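Local coordinates for protein ZYG-9 (Caenorhabditis elegans, PDB 2OF3) that organizes microtubules and spindle poles in mitosis and meiosis of the one-cell embryo, in part probably by binding tubulin through TOG domains such as this one, at residues 193-198 and 235-240; 68-73 and 108-113; 24-29 and 37-42. One frame throughout, in Å; residues are numbered along the deposited sequence.

Contact 1 of 3, residues 193-198 and 235-240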
loop_
_atom_site.group_PDB
_atom_site.type_symbol
_atom_site.label_atom_id
_atom_site.label_comp_id
_atom_site.label_asym_id
_atom_site.label_seq_id
_atom_site.Cartn_x
_atom_site.Cartn_y
_atom_site.Cartn_z
ATOM N N TYR A 193 1.806 13.784 -5.309
ATOM C CA TYR A 193 2.090 13.322 -6.642
ATOM C C TYR A 193 0.816 13.068 -7.483
ATOM O O TYR A 193 0.785 13.354 -8.682
ATOM C CB TYR A 193 2.944 12.090 -6.470
ATOM C CG TYR A 193 3.095 11.150 -7.624
ATOM C CD1 TYR A 193 3.902 11.463 -8.732
ATOM C CD2 TYR A 193 2.487 9.907 -7.566
ATOM C CE1 TYR A 193 4.055 10.525 -9.799
ATOM C CE2 TYR A 193 2.630 8.989 -8.575
ATOM C CZ TYR A 193 3.415 9.286 -9.693
ATOM O OH TYR A 193 3.525 8.274 -10.664
ATOM N N TYR A 194 -0.231 12.530 -6.862
ATOM C CA TYR A 194 -1.526 12.362 -7.536
ATOM C C TYR A 194 -2.068 13.707 -8.045
ATOM O O TYR A 194 -2.603 13.829 -9.169
ATOM C CB TYR A 194 -2.531 11.758 -6.561
ATOM C CG TYR A 194 -2.298 10.304 -6.160
ATOM C CD1 TYR A 194 -1.405 9.474 -6.844
ATOM C CD2 TYR A 194 -3.075 9.727 -5.129
ATOM C CE1 TYR A 194 -1.245 8.107 -6.461
ATOM C CE2 TYR A 194 -2.921 8.400 -4.744
ATOM C CZ TYR A 194 -2.013 7.591 -5.413
ATOM O OH TYR A 194 -1.904 6.260 -5.002
ATOM N N ILE A 195 -1.958 14.725 -7.208
ATOM C CA ILE A 195 -2.572 16.027 -7.498
ATOM C C ILE A 195 -1.755 16.763 -8.539
ATOM O O ILE A 195 -2.315 17.317 -9.491
ATOM C CB ILE A 195 -2.698 16.906 -6.277
ATOM C CG1 ILE A 195 -3.689 16.304 -5.320
ATOM C CG2 ILE A 195 -3.249 18.227 -6.699
ATOM C CD1 ILE A 195 -3.505 16.818 -3.958
ATOM N N THR A 196 -0.433 16.766 -8.375
ATOM C CA THR A 196 0.436 17.313 -9.397
ATOM C C THR A 196 0.211 16.663 -10.777
ATOM O O THR A 196 0.295 17.330 -11.811
ATOM C CB THR A 196 1.919 17.206 -8.952
ATOM O OG1 THR A 196 2.128 18.112 -7.868
ATOM C CG2 THR A 196 2.880 17.572 -10.052
ATOM N N ASN A 197 -0.061 15.368 -10.823
ATOM C CA ASN A 197 -0.130 14.712 -12.122
ATOM C C ASN A 197 -1.496 14.618 -12.724
ATOM O O ASN A 197 -1.585 14.627 -13.936
ATOM C CB ASN A 197 0.528 13.340 -12.097
ATOM C CG ASN A 197 2.024 13.448 -11.898
ATOM O OD1 ASN A 197 2.519 13.284 -10.774
ATOM N ND2 ASN A 197 2.749 13.799 -12.965
ATOM N N ALA A 198 -2.541 14.531 -11.888
ATOM C CA ALA A 198 -3.909 14.371 -12.365
ATOM C C ALA A 198 -4.871 15.466 -11.904
ATOM O O ALA A 198 -5.996 15.468 -12.321
ATOM C CB ALA A 198 -4.436 13.001 -11.958
ATOM N N PHE A 235 -3.857 24.343 -4.874
ATOM C CA PHE A 235 -3.944 25.715 -5.293
ATOM C C PHE A 235 -3.658 25.852 -6.784
ATOM O O PHE A 235 -4.393 26.521 -7.512
ATOM C CB PHE A 235 -2.992 26.605 -4.449
ATOM C CG PHE A 235 -3.160 28.079 -4.713
ATOM C CD1 PHE A 235 -4.102 28.822 -3.997
ATOM C CD2 PHE A 235 -2.429 28.703 -5.725
ATOM C CE1 PHE A 235 -4.290 30.184 -4.280
ATOM C CE2 PHE A 235 -2.596 30.065 -6.004
ATOM C CZ PHE A 235 -3.536 30.810 -5.277
ATOM N N LYS A 236 -2.585 25.245 -7.254
ATOM C CA LYS A 236 -2.254 25.356 -8.661
ATOM C C LYS A 236 -3.420 25.005 -9.598
ATOM O O LYS A 236 -3.527 25.581 -10.692
ATOM C CB LYS A 236 -1.082 24.471 -8.985
ATOM C CG LYS A 236 -0.473 24.771 -10.324
ATOM C CD LYS A 236 0.674 23.823 -10.638
ATOM C CE LYS A 236 1.371 24.232 -11.942
ATOM N NZ LYS A 236 2.446 23.251 -12.342
ATOM N N PHE A 237 -4.254 24.048 -9.205
ATOM C CA PHE A 237 -5.418 23.636 -10.009
ATOM C C PHE A 237 -6.712 24.416 -9.729
ATOM O O PHE A 237 -7.457 24.719 -10.639
ATOM C CB PHE A 237 -5.648 22.108 -9.918
ATOM C CG PHE A 237 -4.600 21.327 -10.660
ATOM C CD1 PHE A 237 -4.788 20.972 -12.002
ATOM C CD2 PHE A 237 -3.395 20.988 -10.038
ATOM C CE1 PHE A 237 -3.781 20.269 -12.721
ATOM C CE2 PHE A 237 -2.374 20.301 -10.740
ATOM C CZ PHE A 237 -2.564 19.941 -12.077
ATOM N N GLU A 238 -6.968 24.783 -8.488
ATOM C CA GLU A 238 -8.257 25.321 -8.134
ATOM C C GLU A 238 -8.147 26.703 -7.462
ATOM O O GLU A 238 -9.159 27.216 -6.959
ATOM C CB GLU A 238 -8.988 24.316 -7.232
ATOM C CG GLU A 238 -8.356 24.155 -5.858
ATOM C CD GLU A 238 -9.097 23.197 -4.959
ATOM O OE1 GLU A 238 -10.264 22.901 -5.266
ATOM O OE2 GLU A 238 -8.523 22.721 -3.926
ATOM N N GLY A 239 -6.944 27.307 -7.449
ATOM C CA GLY A 239 -6.731 28.611 -6.759
ATOM C C GLY A 239 -7.410 28.726 -5.402
ATOM O O GLY A 239 -7.384 27.781 -4.618
ATOM N N ASP A 240 -8.048 29.870 -5.128
ATOM C CA ASP A 240 -8.661 30.190 -3.807
ATOM C C ASP A 240 -9.734 29.262 -3.287
ATOM O O ASP A 240 -10.103 29.364 -2.104
ATOM C CB ASP A 240 -9.325 31.583 -3.809
ATOM C CG ASP A 240 -8.333 32.746 -3.861
ATOM O OD1 ASP A 240 -7.083 32.583 -3.643
ATOM O OD2 ASP A 240 -8.854 33.869 -4.124
#
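Phe-237 reaches across from the last turn of helix 221-238 to the carboxyl-terminal end of helix 181-198, a helix-end contact in the HEAT-type solenoid of the TOG domain. The evidence for the orientation lies in how two backbone carbonyls sit round the ring. Ile-195 O approaches CE2 of Phe-237 to 3.2 Å along an oblique line, whereas Thr-196 O lies at the ring's edge, close to its plane and 3.9 Å from CZ. Aromatic hydrogens carry a slight positive charge, so Thr-196 O is probably a mildly favourable neighbour there. The reach follows from the first torsion of Phe-237: CG stands anti to its own carbonyl carbon (chi1 -71°), which directs the ring at the neighbouring helix. Side chain meets side chain more loosely, with Ile-195 CG2 4.3 Å from Phe-237 CD2.

Ile-195 is buried largely by other residues, packing also on Val-230, Ala-233 and Cys-234 one to two turns earlier in helix 221-238, while Phe-237 rests in addition on Ile-200, in the loop that follows helix 181-198. The contact therefore closes the end of a longer interface between the two helices. Just beyond it helix 221-238 stops: Gly-239 has positive phi (42°), its N bonds to Phe-235 O at 2.7 Å, and its CA lies 3.8 Å above one face of the Phe-235 ring, displaced toward the rim.

Contact 2 of 3, residues 68-73 and 108-113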
loop_
_atom_site.group_PDB
_atom_site.type_symbol
_atom_site.label_atom_id
_atom_site.label_comp_id
_atom_site.label_asym_id
_atom_site.label_seq_id
_atom_site.Cartn_x
_atom_site.Cartn_y
_atom_site.Cartn_z
ATOM N N ASP A 68 12.568 -17.169 -2.339
ATOM C CA ASP A 68 13.382 -17.492 -3.484
ATOM C C ASP A 68 12.624 -18.363 -4.511
ATOM O O ASP A 68 12.625 -18.089 -5.713
ATOM C CB ASP A 68 14.658 -18.201 -2.982
ATOM C CG ASP A 68 15.566 -18.649 -4.123
ATOM O OD1 ASP A 68 16.392 -17.807 -4.606
ATOM O OD2 ASP A 68 15.440 -19.840 -4.558
ATOM N N SER A 69 11.960 -19.414 -4.045
ATOM C CA SER A 69 11.147 -20.225 -4.917
ATOM C C SER A 69 10.052 -19.386 -5.566
ATOM O O SER A 69 9.717 -19.611 -6.736
ATOM C CB SER A 69 10.440 -21.345 -4.128
ATOM O OG SER A 69 11.350 -22.273 -3.599
ATOM N N LEU A 70 9.443 -18.487 -4.792
ATOM C CA LEU A 70 8.268 -17.736 -5.289
ATOM C C LEU A 70 8.733 -16.705 -6.315
ATOM O O LEU A 70 8.107 -16.536 -7.391
ATOM C CB LEU A 70 7.478 -17.089 -4.112
ATOM C CG LEU A 70 6.620 -17.981 -3.196
ATOM C CD1 LEU A 70 6.113 -17.249 -2.000
ATOM C CD2 LEU A 70 5.420 -18.553 -3.965
ATOM N N VAL A 71 9.830 -16.009 -5.997
ATOM C CA VAL A 71 10.389 -15.001 -6.939
ATOM C C VAL A 71 10.787 -15.650 -8.282
ATOM O O VAL A 71 10.500 -15.096 -9.340
ATOM C CB VAL A 71 11.489 -14.111 -6.287
ATOM C CG1 VAL A 71 12.410 -13.491 -7.307
ATOM C CG2 VAL A 71 10.849 -13.017 -5.409
ATOM N N ARG A 72 11.336 -16.865 -8.236
ATOM C CA ARG A 72 11.702 -17.588 -9.464
ATOM C C ARG A 72 10.532 -17.977 -10.340
ATOM O O ARG A 72 10.710 -18.102 -11.577
ATOM C CB ARG A 72 12.550 -18.850 -9.173
ATOM C CG ARG A 72 13.928 -18.520 -8.607
ATOM C CD ARG A 72 14.710 -19.768 -8.081
ATOM N NE ARG A 72 15.844 -19.342 -7.241
ATOM C CZ ARG A 72 16.964 -18.747 -7.688
ATOM N NH1 ARG A 72 17.133 -18.493 -8.996
ATOM N NH2 ARG A 72 17.930 -18.394 -6.826
ATOM N N LEU A 73 9.330 -18.150 -9.754
ATOM C CA LEU A 73 8.125 -18.421 -10.566
ATOM C C LEU A 73 7.779 -17.305 -11.512
ATOM O O LEU A 73 7.179 -17.534 -12.526
ATOM C CB LEU A 73 6.903 -18.720 -9.676
ATOM C CG LEU A 73 7.041 -19.934 -8.775
ATOM C CD1 LEU A 73 5.723 -20.068 -7.994
ATOM C CD2 LEU A 73 7.305 -21.186 -9.619
ATOM N N LEU A 108 9.590 -7.484 -0.189
ATOM C CA LEU A 108 9.207 -6.368 -1.053
ATOM C C LEU A 108 9.488 -6.651 -2.499
ATOM O O LEU A 108 8.771 -6.187 -3.373
ATOM C CB LEU A 108 9.864 -5.057 -0.592
ATOM C CG LEU A 108 9.388 -4.674 0.819
ATOM C CD1 LEU A 108 10.262 -3.507 1.206
ATOM C CD2 LEU A 108 7.907 -4.227 0.813
ATOM N N GLU A 109 10.526 -7.447 -2.764
ATOM C CA GLU A 109 10.829 -7.875 -4.125
ATOM C C GLU A 109 9.731 -8.755 -4.641
ATOM O O GLU A 109 9.311 -8.598 -5.796
ATOM C CB GLU A 109 12.145 -8.629 -4.112
ATOM C CG GLU A 109 12.529 -9.286 -5.357
ATOM C CD GLU A 109 13.840 -10.080 -5.172
ATOM O OE1 GLU A 109 14.564 -9.871 -4.163
ATOM O OE2 GLU A 109 14.142 -10.896 -6.055
ATOM N N LEU A 110 9.243 -9.674 -3.805
ATOM C CA LEU A 110 8.053 -10.465 -4.205
ATOM C C LEU A 110 6.817 -9.588 -4.447
ATOM O O LEU A 110 6.116 -9.788 -5.444
ATOM C CB LEU A 110 7.719 -11.611 -3.225
ATOM C CG LEU A 110 6.553 -12.516 -3.640
ATOM C CD1 LEU A 110 6.796 -13.171 -5.040
ATOM C CD2 LEU A 110 6.315 -13.590 -2.590
ATOM N N CYS A 111 6.552 -8.624 -3.562
ATOM C CA CYS A 111 5.385 -7.746 -3.702
ATOM C C CYS A 111 5.482 -6.994 -5.023
ATOM O O CYS A 111 4.501 -6.886 -5.745
ATOM C CB CYS A 111 5.293 -6.722 -2.545
ATOM S SG CYS A 111 4.903 -7.484 -0.962
ATOM N N LYS A 112 6.671 -6.472 -5.336
ATOM C CA LYS A 112 6.918 -5.755 -6.597
ATOM C C LYS A 112 6.621 -6.588 -7.857
ATOM O O LYS A 112 5.940 -6.126 -8.778
ATOM C CB LYS A 112 8.351 -5.171 -6.604
ATOM C CG LYS A 112 8.776 -4.386 -7.861
ATOM C CD LYS A 112 8.270 -2.933 -7.849
ATOM C CE LYS A 112 8.778 -2.174 -9.123
ATOM N NZ LYS A 112 10.292 -2.061 -9.049
ATOM N N VAL A 113 7.096 -7.810 -7.875
ATOM C CA VAL A 113 6.905 -8.703 -9.004
ATOM C C VAL A 113 5.418 -8.973 -9.181
ATOM O O VAL A 113 4.902 -8.966 -10.298
ATOM C CB VAL A 113 7.730 -10.016 -8.712
ATOM C CG1 VAL A 113 7.168 -11.228 -9.334
ATOM C CG2 VAL A 113 9.227 -9.827 -9.113
#
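The flat carboxylate of Glu-109 meets Val-71 through one oxygen, OE2, which lies 3.4 Å from the methyl CG1, and the two side chains run roughly perpendicular to each other. A second flat pair belongs to helix 60-76 itself. There the Arg-72 guanidinium takes Asp-68 OD2 at its edge, practically in its own plane, with NE 2.8 Å from OD2 and an almost straight N-H...O line. The same oxygen is approached from above the carboxylate plane, 36° out of it. The bond from Arg-72 NH2 to Asp-68 OD1 is weaker because it is strongly bent. This salt bridge spans one turn within helix 60-76 and takes no part in the contact with 108-113.

The packing proper is aliphatic. Leu-110 places CG anti to the backbone N (chi1 -176°) and straddles two residues: its CD2 meets only Leu-70, 3.7 Å from CD1 of that residue, while its CD1 lies 4.1 Å from both Val-71 CG2 and Leu-70 CB. Val-71 CG2 also settles against the backbone, 4.0 Å from Leu-110 CA. That fits the close approach of the main chains here, where the CA atoms of Val-71 and Leu-110 are 5.8 Å apart although the local axes remain 9.8 Å apart. The segments run nearly parallel, crossing at 23°.

Leu-70 and Leu-110 are buried, and both continue onto helix 85-95, at Leu-88 and Cys-92 respectively. Glu-109 sits at the margin, with a long, weak ion pair from OE1 to Lys-106. The chemistry thus grades from a leucine-lined interior, through a valine, to charged groups at the border, so cohesion between these helices rests on dispersion and burial, whereas the strong charge pairing is spent within a single helix.

Contact 3 of 3, residues 24-29 and 37-42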
loop_
_atom_site.group_PDB
_atom_site.type_symbol
_atom_site.label_atom_id
_atom_site.label_comp_id
_atom_site.label_asym_id
_atom_site.label_seq_id
_atom_site.Cartn_x
_atom_site.Cartn_y
_atom_site.Cartn_z
ATOM N N VAL A 24 -13.078 -14.538 6.955
ATOM C CA VAL A 24 -12.821 -13.411 7.828
ATOM C C VAL A 24 -11.995 -12.393 7.044
ATOM O O VAL A 24 -11.148 -12.779 6.197
ATOM C CB VAL A 24 -12.133 -13.756 9.168
ATOM C CG1 VAL A 24 -12.863 -14.929 9.903
ATOM C CG2 VAL A 24 -10.690 -14.140 8.985
ATOM N N LYS A 25 -12.237 -11.117 7.332
ATOM C CA LYS A 25 -11.660 -10.022 6.573
ATOM C C LYS A 25 -10.275 -9.673 7.099
ATOM O O LYS A 25 -10.050 -9.601 8.307
ATOM C CB LYS A 25 -12.569 -8.793 6.632
ATOM C CG LYS A 25 -13.909 -8.978 5.939
ATOM C CD LYS A 25 -14.739 -7.706 5.996
ATOM C CE LYS A 25 -16.227 -8.018 5.963
ATOM N NZ LYS A 25 -16.609 -8.777 4.741
ATOM N N TRP A 26 -9.354 -9.461 6.170
ATOM C CA TRP A 26 -7.960 -9.222 6.483
ATOM C C TRP A 26 -7.814 -7.758 6.905
ATOM O O TRP A 26 -7.369 -6.877 6.130
ATOM C CB TRP A 26 -7.174 -9.507 5.217
ATOM C CG TRP A 26 -5.759 -9.938 5.496
ATOM C CD1 TRP A 26 -4.656 -9.190 5.344
ATOM C CD2 TRP A 26 -5.322 -11.230 5.941
ATOM N NE1 TRP A 26 -3.539 -9.931 5.628
ATOM C CE2 TRP A 26 -3.924 -11.186 6.017
ATOM C CE3 TRP A 26 -5.987 -12.438 6.241
ATOM C CZ2 TRP A 26 -3.149 -12.280 6.446
ATOM C CZ3 TRP A 26 -5.227 -13.526 6.675
ATOM C CH2 TRP A 26 -3.824 -13.457 6.733
ATOM N N ASN A 27 -8.232 -7.472 8.137
ATOM C CA ASN A 27 -8.369 -6.081 8.603
ATOM C C ASN A 27 -7.974 -5.955 10.074
ATOM O O ASN A 27 -8.392 -5.010 10.749
ATOM C CB ASN A 27 -9.802 -5.561 8.342
ATOM C CG ASN A 27 -10.866 -6.312 9.186
ATOM O OD1 ASN A 27 -10.567 -7.273 9.937
ATOM N ND2 ASN A 27 -12.094 -5.880 9.064
ATOM N N PHE A 28 -7.154 -6.890 10.547
ATOM C CA PHE A 28 -6.638 -6.878 11.903
ATOM C C PHE A 28 -5.694 -5.703 12.189
ATOM O O PHE A 28 -5.148 -5.096 11.276
ATOM C CB PHE A 28 -5.900 -8.192 12.199
ATOM C CG PHE A 28 -4.931 -8.627 11.112
ATOM C CD1 PHE A 28 -3.664 -7.994 10.953
ATOM C CD2 PHE A 28 -5.253 -9.682 10.257
ATOM C CE1 PHE A 28 -2.757 -8.377 9.955
ATOM C CE2 PHE A 28 -4.322 -10.090 9.264
ATOM C CZ PHE A 28 -3.085 -9.414 9.104
ATOM N N GLN A 29 -5.468 -5.419 13.466
ATOM C CA GLN A 29 -4.494 -4.444 13.868
ATOM C C GLN A 29 -3.150 -5.124 13.924
ATOM O O GLN A 29 -2.126 -4.505 13.685
ATOM C CB GLN A 29 -4.841 -3.899 15.258
ATOM C CG GLN A 29 -6.127 -3.104 15.306
ATOM C CD GLN A 29 -6.081 -1.879 14.363
ATOM O OE1 GLN A 29 -5.030 -1.238 14.231
ATOM N NE2 GLN A 29 -7.213 -1.561 13.706
ATOM N N SER A 37 -4.513 -19.080 10.407
ATOM C CA SER A 37 -5.052 -20.450 10.086
ATOM C C SER A 37 -5.886 -20.399 8.824
ATOM O O SER A 37 -5.860 -21.364 8.051
ATOM C CB SER A 37 -6.012 -21.037 11.150
ATOM O OG SER A 37 -5.363 -21.208 12.383
ATOM N N GLN A 38 -6.669 -19.323 8.640
ATOM C CA GLN A 38 -7.493 -19.210 7.414
ATOM C C GLN A 38 -6.562 -19.152 6.186
ATOM O O GLN A 38 -6.797 -19.836 5.180
ATOM C CB GLN A 38 -8.390 -17.954 7.470
ATOM C CG GLN A 38 -9.170 -17.712 6.169
ATOM C CD GLN A 38 -10.087 -16.522 6.279
ATOM O OE1 GLN A 38 -9.709 -15.343 5.900
ATOM N NE2 GLN A 38 -11.279 -16.767 6.851
ATOM N N LEU A 39 -5.540 -18.309 6.249
ATOM C CA LEU A 39 -4.591 -18.216 5.131
ATOM C C LEU A 39 -3.911 -19.528 4.827
ATOM O O LEU A 39 -3.785 -19.921 3.665
ATOM C CB LEU A 39 -3.520 -17.133 5.399
ATOM C CG LEU A 39 -2.422 -16.909 4.325
ATOM C CD1 LEU A 39 -3.071 -16.408 3.091
ATOM C CD2 LEU A 39 -1.406 -15.890 4.833
ATOM N N GLN A 40 -3.475 -20.231 5.876
ATOM C CA GLN A 40 -2.839 -21.532 5.699
ATOM C C GLN A 40 -3.742 -22.579 5.064
ATOM O O GLN A 40 -3.300 -23.319 4.237
ATOM C CB GLN A 40 -2.311 -21.944 7.056
ATOM C CG GLN A 40 -1.658 -23.275 7.113
ATOM C CD GLN A 40 -1.145 -23.505 8.521
ATOM O OE1 GLN A 40 -1.623 -22.866 9.482
ATOM N NE2 GLN A 40 -0.138 -24.366 8.646
ATOM N N THR A 41 -5.024 -22.629 5.419
ATOM C CA THR A 41 -6.019 -23.475 4.753
ATOM C C THR A 41 -6.190 -23.084 3.305
ATOM O O THR A 41 -6.203 -23.958 2.442
ATOM C CB THR A 41 -7.385 -23.370 5.466
ATOM O OG1 THR A 41 -7.256 -23.942 6.769
ATOM C CG2 THR A 41 -8.523 -24.085 4.729
ATOM N N LEU A 42 -6.324 -21.798 3.015
ATOM C CA LEU A 42 -6.538 -21.361 1.605
ATOM C C LEU A 42 -5.292 -21.649 0.752
ATOM O O LEU A 42 -5.382 -22.120 -0.393
ATOM C CB LEU A 42 -6.873 -19.856 1.571
ATOM C CG LEU A 42 -8.251 -19.537 2.147
ATOM C CD1 LEU A 42 -8.420 -18.000 2.224
ATOM C CD2 LEU A 42 -9.357 -20.166 1.336
#
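Trp-26 turns its CG anti to the backbone N (chi1 -153°), and Leu-39 does the same from helix 33-44; these torsions bring the benzo end of the indole to the leucine, and the two side chains cross at about a right angle. Leu-39 CD2 approaches the ring obliquely, 3.9 Å from Trp-26 CH2, and the same CH2 is also 3.9 Å from Leu-39 CB. Beside them the extended chain of Gln-38 brings its amide to the backbone of Val-24, with Gln-38 CD 3.7 Å from Val-24 N. The same amide carbon lies 3.7 Å from Val-24 CG2, and the two side chains pass one another in opposite senses. The valine methyl thus packs against the polar end of the glutamine, while the aromatic contact beside it is purely apolar.

The indole is fixed on several sides. The ring of Phe-28 places CE2 3.4 Å above the indole plane, over its centre, and in return Trp-26 CZ2 lies in the Phe-28 plane at that ring's edge. From helix 85-95, Thr-93 OG1 takes the hydrogen bond of Trp-26 NE1, which satisfies the buried nitrogen, and Lys-90 makes a separate cation-pi contact with the ring. Leu-39 packs on Leu-87 and Leu-94 of that same helix.

The backbone geometry accounts for the sharp change of direction at the tryptophan. With Trp-26 at its centre (phi -80°, psi 76°), the chain bends so that Asn-27 N makes a weak bond to Lys-25 O at 2.8 Å. These features identify an inverse gamma turn in the linker between helices 10-19 and 33-44, one whose central tryptophan packs against residues of helices 33-44 and 85-95 of the TOG solenoid.

Along the chain the contacts follow in series: contact 3 closes before contact 2 opens, and contact 2 before contact 1. The centres of contacts 2 and 3 are about 21 Å apart, yet both border helix 85-95, since residues of each pack on it from their own segments. Contact 1 lies on the opposite side of the chain's centre from both, with its centre about 36 Å from that of contact 2 and about 39 Å from that of contact 3. None of the three touches another. Their spacing reflects an elongated, all-helical solenoid without strands, whose shape is built by successive local packing between elements near in sequence: the two segments of each contact lie fewer than forty residues apart at their closest ends.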